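Local coordinates for oligopeptide ABC transporter, periplasmic oligopeptide-binding protein, putative (Thermotoga maritima MSB8, PDB 5IPW), which probably binds oligopeptides in the periplasm as the solute-binding component of an ABC transporter that brings peptides into the cell, at residues V119-G124 / P191-K196; V136-G141 / H199-P204. All blocks are in the same frame, centred on the assembly; numbering follows the deposited sequence.

Interaction 1 of 2, residues V119-G124 / P191-K196; sequences VKWSDG and PAHYLK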
ATOM      1  N   VAL A 119     -16.922 -14.691 -18.870  1.00 40.41           N
ATOM      2  CA  VAL A 119     -16.505 -14.868 -17.489  1.00 39.05           C
ATOM      3  C   VAL A 119     -17.718 -15.240 -16.655  1.00 39.23           C
ATOM      4  O   VAL A 119     -18.763 -14.598 -16.736  1.00 39.26           O
ATOM      5  CB  VAL A 119     -15.870 -13.602 -16.891  1.00 39.27           C
ATOM      6  CG1 VAL A 119     -15.698 -13.753 -15.384  1.00 39.86           C
ATOM      7  CG2 VAL A 119     -14.527 -13.314 -17.540  1.00 38.84           C
ATOM      8  N   LYS A 120     -17.561 -16.271 -15.840  1.00 39.07           N
ATOM      9  CA  LYS A 120     -18.627 -16.724 -14.980  1.00 40.55           C
ATOM     10  C   LYS A 120     -18.208 -16.629 -13.521  1.00 37.89           C
ATOM     11  O   LYS A 120     -17.038 -16.808 -13.197  1.00 36.28           O
ATOM     12  CB  LYS A 120     -19.019 -18.158 -15.359  1.00 45.03           C
ATOM     13  CG  LYS A 120     -19.855 -18.231 -16.633  1.00 49.20           C
ATOM     14  CD  LYS A 120     -19.831 -19.609 -17.287  1.00 54.42           C
ATOM     15  CE  LYS A 120     -19.220 -19.589 -18.689  1.00 59.51           C
ATOM     16  NZ  LYS A 120     -17.776 -19.226 -18.723  1.00 61.28           N
ATOM     17  N   TRP A 121     -19.174 -16.323 -12.656  1.00 36.18           N
ATOM     18  CA  TRP A 121     -18.988 -16.402 -11.205  1.00 35.61           C
ATOM     19  C   TRP A 121     -18.710 -17.839 -10.792  1.00 35.26           C
ATOM     20  O   TRP A 121     -18.936 -18.766 -11.571  1.00 35.35           O
ATOM     21  CB  TRP A 121     -20.242 -15.912 -10.469  1.00 35.04           C
ATOM     22  CG  TRP A 121     -20.515 -14.452 -10.632  1.00 34.45           C
ATOM     23  CD1 TRP A 121     -21.289 -13.861 -11.591  1.00 33.49           C
ATOM     24  CD2 TRP A 121     -20.020 -13.394  -9.811  1.00 33.03           C
ATOM     25  NE1 TRP A 121     -21.298 -12.501 -11.421  1.00 32.18           N
ATOM     26  CE2 TRP A 121     -20.524 -12.185 -10.338  1.00 32.05           C
ATOM     27  CE3 TRP A 121     -19.192 -13.348  -8.689  1.00 32.34           C
ATOM     28  CZ2 TRP A 121     -20.231 -10.944  -9.773  1.00 31.20           C
ATOM     29  CZ3 TRP A 121     -18.899 -12.117  -8.128  1.00 31.34           C
ATOM     30  CH2 TRP A 121     -19.411 -10.932  -8.675  1.00 32.34           C
ATOM     31  N   SER A 122     -18.249 -18.025  -9.554  1.00 35.81           N
ATOM     32  CA  SER A 122     -17.859 -19.354  -9.051  1.00 36.04           C
ATOM     33  C   SER A 122     -18.998 -20.388  -9.010  1.00 35.25           C
ATOM     34  O   SER A 122     -18.745 -21.585  -8.932  1.00 36.88           O
ATOM     35  CB  SER A 122     -17.212 -19.226  -7.672  1.00 36.28           C
ATOM     36  OG  SER A 122     -18.098 -18.624  -6.744  1.00 37.40           O
ATOM     37  N   ASP A 123     -20.240 -19.928  -9.075  1.00 36.41           N
ATOM     38  CA  ASP A 123     -21.401 -20.818  -9.187  1.00 38.57           C
ATOM     39  C   ASP A 123     -21.847 -21.081 -10.628  1.00 40.22           C
ATOM     40  O   ASP A 123     -22.803 -21.824 -10.842  1.00 38.95           O
ATOM     41  CB  ASP A 123     -22.595 -20.245  -8.406  1.00 39.74           C
ATOM     42  CG  ASP A 123     -23.181 -18.985  -9.048  1.00 38.61           C
ATOM     43  OD1 ASP A 123     -22.499 -18.335  -9.857  1.00 37.15           O
ATOM     44  OD2 ASP A 123     -24.332 -18.635  -8.727  1.00 41.30           O
ATOM     45  N   GLY A 124     -21.183 -20.460 -11.607  1.00 40.92           N
ATOM     46  CA  GLY A 124     -21.519 -20.660 -13.021  1.00 40.61           C
ATOM     47  C   GLY A 124     -22.273 -19.512 -13.675  1.00 40.79           C
ATOM     48  O   GLY A 124     -22.308 -19.415 -14.892  1.00 43.22           O
ATOM     49  N   PRO A 191     -22.138 -10.031  -7.004  1.00 39.23           N
ATOM     50  CA  PRO A 191     -23.063 -10.876  -7.770  1.00 38.61           C
ATOM     51  C   PRO A 191     -24.533 -10.526  -7.568  1.00 38.89           C
ATOM     52  O   PRO A 191     -25.193 -11.055  -6.674  1.00 38.25           O
ATOM     53  CB  PRO A 191     -22.757 -12.278  -7.246  1.00 39.27           C
ATOM     54  CG  PRO A 191     -22.291 -12.057  -5.848  1.00 39.06           C
ATOM     55  CD  PRO A 191     -21.555 -10.749  -5.856  1.00 38.23           C
ATOM     56  N   ALA A 192     -25.037  -9.641  -8.420  1.00 40.52           N
ATOM     57  CA  ALA A 192     -26.425  -9.198  -8.353  1.00 40.32           C
ATOM     58  C   ALA A 192     -27.406 -10.363  -8.396  1.00 41.11           C
ATOM     59  O   ALA A 192     -28.419 -10.350  -7.704  1.00 43.33           O
ATOM     60  CB  ALA A 192     -26.716  -8.233  -9.484  1.00 40.26           C
ATOM     61  N   HIS A 193     -27.102 -11.380  -9.192  1.00 40.92           N
ATOM     62  CA  HIS A 193     -28.012 -12.522  -9.335  1.00 40.14           C
ATOM     63  C   HIS A 193     -28.242 -13.242  -8.005  1.00 40.41           C
ATOM     64  O   HIS A 193     -29.304 -13.834  -7.792  1.00 42.33           O
ATOM     65  CB  HIS A 193     -27.502 -13.501 -10.399  1.00 38.98           C
ATOM     66  CG  HIS A 193     -26.342 -14.337  -9.958  1.00 38.96           C
ATOM     67  ND1 HIS A 193     -25.045 -13.865  -9.937  1.00 39.66           N
ATOM     68  CD2 HIS A 193     -26.283 -15.620  -9.526  1.00 38.38           C
ATOM     69  CE1 HIS A 193     -24.238 -14.820  -9.506  1.00 39.84           C
ATOM     70  NE2 HIS A 193     -24.965 -15.897  -9.255  1.00 39.60           N
ATOM     71  N   TYR A 194     -27.241 -13.190  -7.124  1.00 38.53           N
ATOM     72  CA  TYR A 194     -27.337 -13.774  -5.791  1.00 37.63           C
ATOM     73  C   TYR A 194     -27.853 -12.785  -4.752  1.00 37.93           C
ATOM     74  O   TYR A 194     -28.645 -13.164  -3.897  1.00 37.90           O
ATOM     75  CB  TYR A 194     -25.973 -14.303  -5.332  1.00 37.61           C
ATOM     76  CG  TYR A 194     -25.971 -14.851  -3.913  1.00 37.91           C
ATOM     77  CD1 TYR A 194     -26.542 -16.086  -3.617  1.00 37.99           C
ATOM     78  CD2 TYR A 194     -25.398 -14.127  -2.866  1.00 39.13           C
ATOM     79  CE1 TYR A 194     -26.546 -16.584  -2.319  1.00 39.13           C
ATOM     80  CE2 TYR A 194     -25.391 -14.619  -1.566  1.00 38.75           C
ATOM     81  CZ  TYR A 194     -25.970 -15.842  -1.296  1.00 38.27           C
ATOM     82  OH  TYR A 194     -25.961 -16.322  -0.012  1.00 37.35           O
ATOM     83  N   LEU A 195     -27.397 -11.535  -4.816  1.00 37.51           N
ATOM     84  CA  LEU A 195     -27.639 -10.576  -3.732  1.00 39.44           C
ATOM     85  C   LEU A 195     -28.964  -9.805  -3.793  1.00 41.59           C
ATOM     86  O   LEU A 195     -29.461  -9.352  -2.757  1.00 40.97           O
ATOM     87  CB  LEU A 195     -26.487  -9.577  -3.647  1.00 38.53           C
ATOM     88  CG  LEU A 195     -25.197 -10.158  -3.075  1.00 38.26           C
ATOM     89  CD1 LEU A 195     -24.061  -9.165  -3.230  1.00 38.09           C
ATOM     90  CD2 LEU A 195     -25.366 -10.543  -1.615  1.00 37.41           C
ATOM     91  N   LYS A 196     -29.526  -9.651  -4.990  1.00 43.36           N
ATOM     92  CA  LYS A 196     -30.760  -8.873  -5.167  1.00 43.28           C
ATOM     93  C   LYS A 196     -31.929  -9.378  -4.314  1.00 43.70           C
ATOM     94  O   LYS A 196     -32.810  -8.596  -3.953  1.00 43.76           O
ATOM     95  CB  LYS A 196     -31.175  -8.835  -6.638  1.00 42.84           C
ATOM     96  CG  LYS A 196     -30.430  -7.797  -7.449  1.00 44.02           C
ATOM     97  CD  LYS A 196     -30.884  -7.797  -8.897  1.00 46.30           C
ATOM     98  CE  LYS A 196     -30.385  -6.554  -9.621  1.00 49.85           C
ATOM     99  NZ  LYS A 196     -30.806  -6.505 -11.051  1.00 51.81           N
TER

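Interaction 2 of 2, residues V136-G141 / H199-P204; sequences VNDIVG and HPKYTP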
ATOM      1  N   VAL A 136     -21.735  -0.397  -7.562  1.00 49.41           N
ATOM      2  CA  VAL A 136     -21.481   1.024  -7.286  1.00 51.19           C
ATOM      3  C   VAL A 136     -22.763   1.745  -6.866  1.00 52.83           C
ATOM      4  O   VAL A 136     -22.725   2.556  -5.944  1.00 56.11           O
ATOM      5  CB  VAL A 136     -20.730   1.820  -8.403  1.00 52.49           C
ATOM      6  CG1 VAL A 136     -19.980   0.920  -9.371  1.00 52.17           C
ATOM      7  CG2 VAL A 136     -21.645   2.770  -9.159  1.00 53.73           C
ATOM      8  N   ASN A 137     -23.887   1.444  -7.511  1.00 51.71           N
ATOM      9  CA  ASN A 137     -25.136   2.157  -7.219  1.00 52.84           C
ATOM     10  C   ASN A 137     -25.866   1.640  -5.991  1.00 54.11           C
ATOM     11  O   ASN A 137     -26.262   2.423  -5.129  1.00 55.03           O
ATOM     12  CB  ASN A 137     -26.086   2.110  -8.415  1.00 53.27           C
ATOM     13  CG  ASN A 137     -25.575   2.912  -9.602  1.00 54.69           C
ATOM     14  OD1 ASN A 137     -24.754   3.822  -9.459  1.00 55.22           O
ATOM     15  ND2 ASN A 137     -26.059   2.572 -10.786  1.00 54.77           N
ATOM     16  N   ASP A 138     -26.043   0.324  -5.919  1.00 53.71           N
ATOM     17  CA  ASP A 138     -26.927  -0.285  -4.931  1.00 52.09           C
ATOM     18  C   ASP A 138     -26.220  -0.831  -3.687  1.00 51.77           C
ATOM     19  O   ASP A 138     -26.889  -1.296  -2.761  1.00 51.79           O
ATOM     20  CB  ASP A 138     -27.737  -1.399  -5.595  1.00 53.72           C
ATOM     21  CG  ASP A 138     -28.599  -0.889  -6.733  1.00 56.08           C
ATOM     22  OD1 ASP A 138     -29.213   0.184  -6.575  1.00 58.77           O
ATOM     23  OD2 ASP A 138     -28.668  -1.558  -7.784  1.00 57.15           O
ATOM     24  N   ILE A 139     -24.887  -0.788  -3.659  1.00 49.65           N
ATOM     25  CA  ILE A 139     -24.140  -1.150  -2.454  1.00 50.24           C
ATOM     26  C   ILE A 139     -23.348   0.052  -1.965  1.00 52.61           C
ATOM     27  O   ILE A 139     -23.620   0.577  -0.883  1.00 54.46           O
ATOM     28  CB  ILE A 139     -23.217  -2.377  -2.662  1.00 49.35           C
ATOM     29  CG1 ILE A 139     -24.054  -3.571  -3.154  1.00 48.85           C
ATOM     30  CG2 ILE A 139     -22.487  -2.721  -1.369  1.00 47.38           C
ATOM     31  CD1 ILE A 139     -23.335  -4.901  -3.201  1.00 46.87           C
ATOM     32  N   VAL A 140     -22.385   0.498  -2.762  1.00 54.80           N
ATOM     33  CA  VAL A 140     -21.568   1.640  -2.379  1.00 56.86           C
ATOM     34  C   VAL A 140     -22.476   2.862  -2.256  1.00 60.56           C
ATOM     35  O   VAL A 140     -22.456   3.550  -1.235  1.00 61.47           O
ATOM     36  CB  VAL A 140     -20.431   1.909  -3.387  1.00 57.96           C
ATOM     37  CG1 VAL A 140     -19.619   3.132  -2.977  1.00 58.37           C
ATOM     38  CG2 VAL A 140     -19.511   0.700  -3.498  1.00 58.59           C
ATOM     39  N   GLY A 141     -23.298   3.095  -3.280  1.00 61.62           N
ATOM     40  CA  GLY A 141     -24.198   4.255  -3.323  1.00 61.49           C
ATOM     41  C   GLY A 141     -25.514   4.107  -2.577  1.00 59.91           C
ATOM     42  O   GLY A 141     -26.447   4.875  -2.814  1.00 60.00           O
ATOM     43  N   HIS A 199     -32.100  -7.353  -1.176  1.00 49.14           N
ATOM     44  CA  HIS A 199     -32.059  -5.912  -1.384  1.00 50.88           C
ATOM     45  C   HIS A 199     -33.463  -5.358  -1.647  1.00 52.74           C
ATOM     46  O   HIS A 199     -34.099  -5.739  -2.627  1.00 53.71           O
ATOM     47  CB  HIS A 199     -31.140  -5.589  -2.559  1.00 52.50           C
ATOM     48  CG  HIS A 199     -30.615  -4.189  -2.550  1.00 53.27           C
ATOM     49  ND1 HIS A 199     -31.353  -3.120  -2.998  1.00 55.92           N
ATOM     50  CD2 HIS A 199     -29.421  -3.686  -2.160  1.00 55.48           C
ATOM     51  CE1 HIS A 199     -30.641  -2.014  -2.882  1.00 57.02           C
ATOM     52  NE2 HIS A 199     -29.462  -2.329  -2.377  1.00 56.38           N
ATOM     53  N   PRO A 200     -33.956  -4.467  -0.761  1.00 56.18           N
ATOM     54  CA  PRO A 200     -35.314  -3.905  -0.855  1.00 55.86           C
ATOM     55  C   PRO A 200     -35.681  -3.195  -2.160  1.00 54.18           C
ATOM     56  O   PRO A 200     -36.858  -3.138  -2.504  1.00 55.71           O
ATOM     57  CB  PRO A 200     -35.363  -2.897   0.304  1.00 56.28           C
ATOM     58  CG  PRO A 200     -33.954  -2.720   0.753  1.00 56.28           C
ATOM     59  CD  PRO A 200     -33.294  -4.028   0.479  1.00 55.61           C
ATOM     60  N   LYS A 201     -34.703  -2.629  -2.853  1.00 51.82           N
ATOM     61  CA  LYS A 201     -34.951  -2.024  -4.161  1.00 52.78           C
ATOM     62  C   LYS A 201     -35.413  -3.037  -5.211  1.00 52.42           C
ATOM     63  O   LYS A 201     -36.162  -2.679  -6.118  1.00 55.42           O
ATOM     64  CB  LYS A 201     -33.706  -1.297  -4.675  1.00 53.49           C
ATOM     65  CG  LYS A 201     -33.941  -0.506  -5.956  1.00 56.06           C
ATOM     66  CD  LYS A 201     -32.644   0.058  -6.504  1.00 58.40           C
ATOM     67  CE  LYS A 201     -32.856   0.686  -7.871  1.00 61.01           C
ATOM     68  NZ  LYS A 201     -31.581   1.211  -8.435  1.00 62.57           N
ATOM     69  N   TYR A 202     -34.963  -4.284  -5.098  1.00 50.14           N
ATOM     70  CA  TYR A 202     -35.278  -5.310  -6.090  1.00 50.64           C
ATOM     71  C   TYR A 202     -36.217  -6.383  -5.571  1.00 52.23           C
ATOM     72  O   TYR A 202     -36.785  -7.138  -6.359  1.00 54.16           O
ATOM     73  CB  TYR A 202     -33.984  -5.949  -6.611  1.00 50.74           C
ATOM     74  CG  TYR A 202     -33.080  -4.933  -7.268  1.00 51.06           C
ATOM     75  CD1 TYR A 202     -33.292  -4.529  -8.584  1.00 51.41           C
ATOM     76  CD2 TYR A 202     -32.043  -4.340  -6.561  1.00 51.33           C
ATOM     77  CE1 TYR A 202     -32.483  -3.580  -9.184  1.00 51.53           C
ATOM     78  CE2 TYR A 202     -31.227  -3.388  -7.154  1.00 52.50           C
ATOM     79  CZ  TYR A 202     -31.451  -3.011  -8.466  1.00 51.95           C
ATOM     80  OH  TYR A 202     -30.644  -2.067  -9.055  1.00 50.44           O
ATOM     81  N   THR A 203     -36.397  -6.445  -4.256  1.00 54.11           N
ATOM     82  CA  THR A 203     -37.209  -7.484  -3.637  1.00 55.23           C
ATOM     83  C   THR A 203     -38.207  -6.863  -2.670  1.00 57.67           C
ATOM     84  O   THR A 203     -37.858  -5.940  -1.936  1.00 61.18           O
ATOM     85  CB  THR A 203     -36.307  -8.459  -2.876  1.00 54.33           C
ATOM     86  OG1 THR A 203     -35.287  -8.929  -3.762  1.00 55.34           O
ATOM     87  CG2 THR A 203     -37.092  -9.645  -2.333  1.00 54.52           C
ATOM     88  N   PRO A 204     -39.459  -7.356  -2.671  1.00 62.38           N
ATOM     89  CA  PRO A 204     -40.409  -6.899  -1.657  1.00 63.98           C
ATOM     90  C   PRO A 204     -39.863  -7.081  -0.239  1.00 65.32           C
ATOM     91  O   PRO A 204     -39.370  -8.158   0.104  1.00 65.68           O
ATOM     92  CB  PRO A 204     -41.640  -7.793  -1.867  1.00 63.37           C
ATOM     93  CG  PRO A 204     -41.471  -8.457  -3.191  1.00 63.93           C
ATOM     94  CD  PRO A 204     -40.104  -8.154  -3.731  1.00 64.76           C
TER

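Interaction 1 of 2, residues V119-G124 / P191-K196
The six-membered ring of Trp-121 lies against Pro-191, whose CB sits 3.6 Å from the ring centroid and only 4° off the ring normal. This is a CH-pi contact made squarely over the face. Pro-191 CD reaches further out, 3.5 Å from Trp-121 CH2 at the far rim of the indole. Proline suits the place twice over: its compact, rigid ring sets CB and CD against the indole, and, as the N-cap residue of helix 192-195, its carbonyl oxygen accepts from both Tyr-194 N and Leu-195 N. Tryptophan brings a broad apolar face together with an N-H at its edge: NE1 bonds to Asp-131 OD2, while the other oxygen of that carboxylate takes Ala-192 N at the start of the helix.

Away from this buried, well-packed half the contact becomes polar and more open. His-193 CE1 comes over the pyrrole end of the same indole, 3.7 Å from Trp-121 CD1, with the rings inclined at 50°. Histidine can lie beside the indole and still offer an N-H at its edge: NE2 donates to Asp-123 OD2 at 2.9 Å, a fairly straight bond (161°) that meets the carboxylate on its syn side. The two side chains reach for each other from opposite directions. Asp-123 OD1 holds Ala-125 N.

Cutting the indole back to an alanine here is likely to leave the Pro-191 ring without its aromatic cover and Asp-131 OD2 without its indole donor. Residues 121-124 form a type I beta turn, closed by Gly-124 N and Trp-121 O. In this family 5 solute-binding protein the turn, in the loop before helix 129-140, packs against the N-cap and first turn of helix 192-195 through a proline-aromatic CH-pi pair flanked by a histidine-carboxylate hydrogen bond.

Interaction 2 of 2, residues V136-G141 / H199-P204
Asp-138, near the end of helix 129-140, meets three side chains of the loop 199-204, two through its carboxylate and one through its backbone carbonyl. Its CG stands anti to the carbonyl carbon, which carries the carboxylate out toward the loop. There Tyr-202 OH donates to Asp-138 OD2; the modelled separation of 2.4 Å is very short, and at this resolution its exact value deserves little weight. The carboxylate lies at the edge of the phenol ring, near its plane, with the two planes steeply turned at 76°.

Lys-201 comes in across the aspartate at about a right angle. From a CG anti to the backbone N (chi1 -173°), its chain runs fully extended, which brings NZ to 3.2 Å from Asp-138 OD1 in a salt bridge on the syn lone pair. On the way, Lys-201 CG passes over one face of the Tyr-202 ring, offset toward the rim. A long flexible lysine suits an exposed margin, where CG can lie over the rim of the ring while the ammonium reaches the acid.

His-199 uses the backbone instead: NE2 donates to Asp-138 O at 2.8 Å. The donor lies in the carbonyl plane, on a lone pair, although the bond is bent at the hydrogen (140°) and the oxygen is tilted from the imidazole plane. ND1 accepts a weak bond from Lys-201 N.

Aspartate suits this position because it presents two oxygens on a short side chain. Each carboxylate oxygen has its own donor, one charged and one neutral, and the carbonyl has a third. With a cation and a hydroxyl both directed at it, the buried carboxylate of Asp-138 is likely to be stabilised as the anion.

Interaction 1 and interaction 2 lie side by side, their centres about 15 Å apart, and their segments alternate along the chain. The loop 119-124 leads into helix 129-140, which carries 136-141, while 191-196 runs on into 199-204. Each contact therefore ties one end of this helix region to the same later stretch of chain. They meet directly at Lys-196: its carbonyl O is 2.5 Å from Thr-203 OG1, a probable hydrogen bond, and its CE packs 3.7 Å from Tyr-202 CE1, in a cation-pi pair. Phe-134 of helix 129-140 is touched by residues of both: Ala-192, Leu-195 and Lys-196 from interaction 1 and Tyr-202 from interaction 2. The centres lie about 29 and 30 Å from the centre of the chain.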